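Local coordinates for protein predicted protease of the collagenase family (Methanopyrus kandleri, PDB 5D88) that binds zinc and probably acts as a peptidase, as a TIM-barrel member of the U32 family, at residues Trp25-Ser30 / Glu244-Ala249; Ile44-Thr49 / Leu78-Leu83. All blocks are in the same frame, centred on the assembly; numbering follows the deposited sequence.

Contact 1. Residues Trp25-Ser30 / Glu244-Ala249; sequences WYLCCS and EVFILA
Strands 25-27 and 244-247 run parallel, their short axes 4.7 Å apart at closest and 18° from one another, and three backbone hydrogen bonds fix the register. Trp25 straddles Phe246: its N donates to Val245 O (2.8 Å) and its O accepts from Ile247 N, before Leu27 N closes the ladder on Ile247 O (3.0 Å). All three are nearly straight and meet the carbonyl almost along its C=O axis, so the pairing shows little distortion. Trp25 and Phe246 project to one face of the sheet, Tyr26 and Ile247 to the other. The Phe246 ring, with CG anti to its backbone N (chi1 171°), reaches across so that its edge meets the first strand: CE1 lies 3.6 Å from Leu27 N, with Trp25 O in the ring plane. Leu248 CD1 rests on one face of this ring, offset toward its rim. On the other face of the sheet, Tyr26 lies alongside Ile247, and its CD2 comes within 3.6 Å of Ile247 CB, while CE2 meets CG1. At the Glu244 end, a water accepts from Trp25 NE1 (3.0 Å) in the plane of the indole and gives a weak bond to Glu244 OE2. The carboxylate is also held by salt bridges to Arg23 and Arg187, and Arg187 makes a cation-pi contact with Trp25; this charge pairing probably favours an ionised Glu244. Joining the first and eighth strands in this parallel register is the closure of a TIM barrel.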
# COMPACT_ATOMS: atom_id res chain seq x y z
N TRP A 25 4.19 15.94 19.98
CA TRP A 25 2.88 15.33 19.95
C TRP A 25 2.98 13.91 20.48
O TRP A 25 3.94 13.19 20.20
CB TRP A 25 2.36 15.31 18.52
CG TRP A 25 2.07 16.66 18.00
CD1 TRP A 25 2.96 17.56 17.47
CD2 TRP A 25 0.79 17.30 17.96
NE1 TRP A 25 2.31 18.70 17.11
CE2 TRP A 25 0.97 18.57 17.40
CE3 TRP A 25 -0.48 16.91 18.34
CZ2 TRP A 25 -0.08 19.45 17.20
CZ3 TRP A 25 -1.52 17.78 18.16
CH2 TRP A 25 -1.32 19.03 17.59
N TYR A 26 1.97 13.50 21.24
CA TYR A 26 1.92 12.17 21.83
C TYR A 26 0.66 11.44 21.41
O TYR A 26 -0.44 11.99 21.46
CB TYR A 26 2.01 12.24 23.35
CG TYR A 26 3.37 12.63 23.82
CD1 TYR A 26 3.77 13.95 23.85
CD2 TYR A 26 4.29 11.66 24.18
CE1 TYR A 26 5.04 14.30 24.26
CE2 TYR A 26 5.55 11.99 24.57
CZ TYR A 26 5.92 13.31 24.61
OH TYR A 26 7.20 13.61 25.01
N LEU A 27 0.82 10.19 21.01
CA LEU A 27 -0.31 9.30 20.78
C LEU A 27 -1.07 9.08 22.08
O LEU A 27 -0.47 8.91 23.14
CB LEU A 27 0.20 7.96 20.22
CG LEU A 27 -0.88 6.92 19.95
CD1 LEU A 27 -1.70 7.26 18.71
CD2 LEU A 27 -0.28 5.53 19.83
N CYS A 28 -2.40 9.09 21.99
CA CYS A 28 -3.23 8.80 23.15
C CYS A 28 -4.35 7.87 22.72
O CYS A 28 -5.21 8.27 21.92
CB CYS A 28 -3.77 10.09 23.76
SG CYS A 28 -4.80 9.79 25.17
N CYS A 29 -4.34 6.64 23.26
CA CYS A 29 -5.28 5.60 22.86
C CYS A 29 -6.36 5.33 23.88
O CYS A 29 -7.25 4.50 23.62
CB CYS A 29 -4.55 4.28 22.59
SG CYS A 29 -3.45 4.39 21.22
N SER A 30 -6.31 5.99 25.03
CA SER A 30 -7.29 5.75 26.08
C SER A 30 -7.29 6.95 27.01
O SER A 30 -6.33 7.71 27.08
CB SER A 30 -7.00 4.47 26.87
OG SER A 30 -5.87 4.64 27.71
N GLU A 244 8.57 18.86 14.09
CA GLU A 244 7.61 18.23 14.98
C GLU A 244 8.05 16.81 15.25
O GLU A 244 8.53 16.14 14.33
CB GLU A 244 6.20 18.18 14.39
CG GLU A 244 5.65 19.54 14.07
CD GLU A 244 4.25 19.54 13.48
OE1 GLU A 244 3.58 18.47 13.44
OE2 GLU A 244 3.82 20.63 13.05
N VAL A 245 7.85 16.36 16.49
CA VAL A 245 8.15 15.00 16.90
C VAL A 245 6.86 14.39 17.40
O VAL A 245 6.16 14.98 18.22
CB VAL A 245 9.22 14.95 18.01
CG1 VAL A 245 9.44 13.52 18.46
CG2 VAL A 245 10.51 15.51 17.51
N PHE A 246 6.54 13.21 16.89
CA PHE A 246 5.33 12.48 17.24
C PHE A 246 5.76 11.18 17.90
O PHE A 246 6.35 10.32 17.24
CB PHE A 246 4.48 12.25 16.00
CG PHE A 246 3.31 11.34 16.19
CD1 PHE A 246 2.60 11.28 17.37
CD2 PHE A 246 2.89 10.55 15.13
CE1 PHE A 246 1.50 10.42 17.50
CE2 PHE A 246 1.79 9.69 15.25
CZ PHE A 246 1.10 9.63 16.44
N ILE A 247 5.47 11.06 19.18
CA ILE A 247 5.82 9.87 19.95
C ILE A 247 4.65 8.90 19.92
O ILE A 247 3.57 9.21 20.43
CB ILE A 247 6.17 10.24 21.40
CG1 ILE A 247 7.27 11.29 21.41
CG2 ILE A 247 6.53 9.01 22.17
CD1 ILE A 247 8.53 10.84 20.74
N LEU A 248 4.87 7.70 19.36
CA LEU A 248 3.82 6.68 19.39
C LEU A 248 3.86 5.87 20.67
O LEU A 248 2.89 5.82 21.42
CB LEU A 248 3.95 5.72 18.22
CG LEU A 248 3.40 6.13 16.89
CD1 LEU A 248 4.33 7.18 16.39
CD2 LEU A 248 3.34 4.95 15.96
N ALA A 249 4.98 5.19 20.90
CA ALA A 249 5.14 4.31 22.06
C ALA A 249 5.98 5.02 23.11
O ALA A 249 7.15 5.33 22.87
CB ALA A 249 5.78 3.00 21.63
O HOH W 1 2.65 21.29 15.73

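Contact 2. Residues Ile44-Thr49 / Leu78-Leu83; sequences IVVPVT and LSVQAL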
# COMPACT_ATOMS: atom_id res chain seq x y z
N ILE A 44 -1.90 16.08 21.51
CA ILE A 44 -2.08 14.64 21.44
C ILE A 44 -2.70 14.27 20.10
O ILE A 44 -3.37 15.08 19.44
CB ILE A 44 -2.94 14.10 22.60
CG1 ILE A 44 -4.30 14.80 22.62
CG2 ILE A 44 -2.20 14.29 23.93
CD1 ILE A 44 -5.42 13.95 23.12
N VAL A 45 -2.43 13.03 19.69
CA VAL A 45 -2.96 12.42 18.47
C VAL A 45 -3.82 11.25 18.92
O VAL A 45 -3.32 10.35 19.59
CB VAL A 45 -1.83 11.95 17.54
CG1 VAL A 45 -2.37 11.22 16.32
CG2 VAL A 45 -0.98 13.12 17.13
N VAL A 46 -5.10 11.27 18.57
CA VAL A 46 -6.06 10.30 19.06
C VAL A 46 -6.65 9.55 17.87
O VAL A 46 -7.17 10.17 16.93
CB VAL A 46 -7.15 10.96 19.92
CG1 VAL A 46 -7.90 12.01 19.16
CG2 VAL A 46 -8.11 9.93 20.46
N PRO A 47 -6.58 8.22 17.86
CA PRO A 47 -7.17 7.44 16.75
C PRO A 47 -8.68 7.58 16.75
O PRO A 47 -9.33 7.35 17.78
CB PRO A 47 -6.77 6.00 17.06
CG PRO A 47 -5.72 6.09 18.06
CD PRO A 47 -5.95 7.33 18.85
N VAL A 48 -9.24 7.90 15.58
CA VAL A 48 -10.69 7.90 15.44
C VAL A 48 -11.04 6.59 14.74
O VAL A 48 -11.29 6.53 13.53
CB VAL A 48 -11.22 9.15 14.72
CG1 VAL A 48 -11.12 10.35 15.68
CG2 VAL A 48 -10.49 9.44 13.42
N THR A 49 -11.05 5.54 15.55
CA THR A 49 -11.00 4.16 15.08
C THR A 49 -12.01 3.85 14.00
O THR A 49 -11.68 3.26 12.97
CB THR A 49 -11.20 3.27 16.29
OG1 THR A 49 -10.26 3.68 17.30
CG2 THR A 49 -10.99 1.82 15.93
N LEU A 78 -4.07 21.07 25.74
CA LEU A 78 -3.41 20.36 24.66
C LEU A 78 -4.15 20.57 23.35
O LEU A 78 -5.38 20.53 23.31
CB LEU A 78 -3.34 18.87 24.99
CG LEU A 78 -2.40 18.50 26.15
CD1 LEU A 78 -2.72 17.13 26.73
CD2 LEU A 78 -0.96 18.54 25.67
N SER A 79 -3.39 20.80 22.28
CA SER A 79 -3.96 20.68 20.94
C SER A 79 -4.28 19.21 20.67
O SER A 79 -3.72 18.30 21.28
CB SER A 79 -3.00 21.23 19.88
OG SER A 79 -2.74 22.60 20.12
N VAL A 80 -5.21 18.99 19.74
CA VAL A 80 -5.73 17.65 19.46
C VAL A 80 -5.76 17.41 17.96
O VAL A 80 -6.39 18.17 17.21
CB VAL A 80 -7.14 17.46 20.05
CG1 VAL A 80 -7.70 16.09 19.67
CG2 VAL A 80 -7.11 17.64 21.57
N GLN A 81 -5.16 16.31 17.53
CA GLN A 81 -5.31 15.86 16.16
C GLN A 81 -5.93 14.47 16.14
O GLN A 81 -5.61 13.61 16.96
CB GLN A 81 -3.98 15.86 15.42
CG GLN A 81 -3.43 17.27 15.23
CD GLN A 81 -2.05 17.32 14.60
OE1 GLN A 81 -1.33 16.32 14.53
NE2 GLN A 81 -1.66 18.51 14.16
N ALA A 82 -6.87 14.29 15.22
CA ALA A 82 -7.47 12.99 14.95
C ALA A 82 -6.56 12.20 14.03
O ALA A 82 -6.13 12.71 12.99
CB ALA A 82 -8.84 13.18 14.29
N LEU A 83 -6.30 10.95 14.39
CA LEU A 83 -5.57 10.02 13.53
C LEU A 83 -6.59 9.20 12.76
O LEU A 83 -7.33 8.38 13.33
CB LEU A 83 -4.65 9.12 14.37
CG LEU A 83 -3.80 8.09 13.63
CD1 LEU A 83 -2.77 8.79 12.71
CD2 LEU A 83 -3.10 7.22 14.62
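Five backbone hydrogen bonds tie residues 44-48 to strand 79-83, the last from Val48 N, just past the end of strand 44-47; the two strands are parallel, and their short axes approach to 4.4 Å at 31°. Donors come from the two segments in turn: Ile44 N to Ser79 O, Gln81 N to Ile44 O, Val46 N to Gln81 O, Leu83 N to Val46 O (2.8 Å) and Val48 N to Leu83 O. The geometry changes along the ladder. Gln81 N and Val46 N meet their acceptors nearly along the C=O axis, whereas Leu83 N stands 45° out of the Val46 carbonyl plane although its N-H points almost straight at the oxygen. CA-H...O contacts lie between these bonds, the shortest from Val45 CA to Gln81 O (3.3 Å).

Apolar contacts divide between the two faces. On that of Ile44, Val46, Val80 and Ala82, Ile44 CG1 takes the crowded place between backbone N and carbonyl carbon (chi1 57°) and lies alongside Val80 CG2 at 4.1 Å. Val46 CG1, in the same crowded place, meets Val80 CG1 obliquely. Helix 63-75 packs over Ile44 and Val80. Farther along, Val48 CG1 reaches Ala82 CB at 3.9 Å, and helix 98-113 touches both residues. On the opposite face, that of Val45, Gln81 and Leu83, Val45 CG1 meets Leu83 CB obliquely at 3.7 Å.

The polar residue on the Val45 face is Gln81, whose extended chain brings OE1 to 4.1 Å from Val45 CG2; the oxygen is hydrogen-bonded to Arg187. With helix 63-75 connecting the two strands, this is a beta-alpha-beta unit of the TIM barrel.

Both contacts are buried in the wall of one barrel, their centres about 9 Å apart. Contact 1 pairs strands far separated in sequence and closes the ring, whereas contact 2 pairs successive strands joined by a helix. Strands 23-27 and 43-47 are themselves neighbours: Val45 N lies 2.9 Å from Tyr26 O, and Cys28 N 2.9 Å from Val45 O, both probable hydrogen bonds, so a further ladder between these two strands probably joins the two contacts in one sheet. Contact 1 carries aromatic rings and a charged, water-bridged end; contact 2 is largely aliphatic, with more backbone bonds. Arg187 links their polar parts, reaching Glu244 and Trp25 in one and Gln81 in the other.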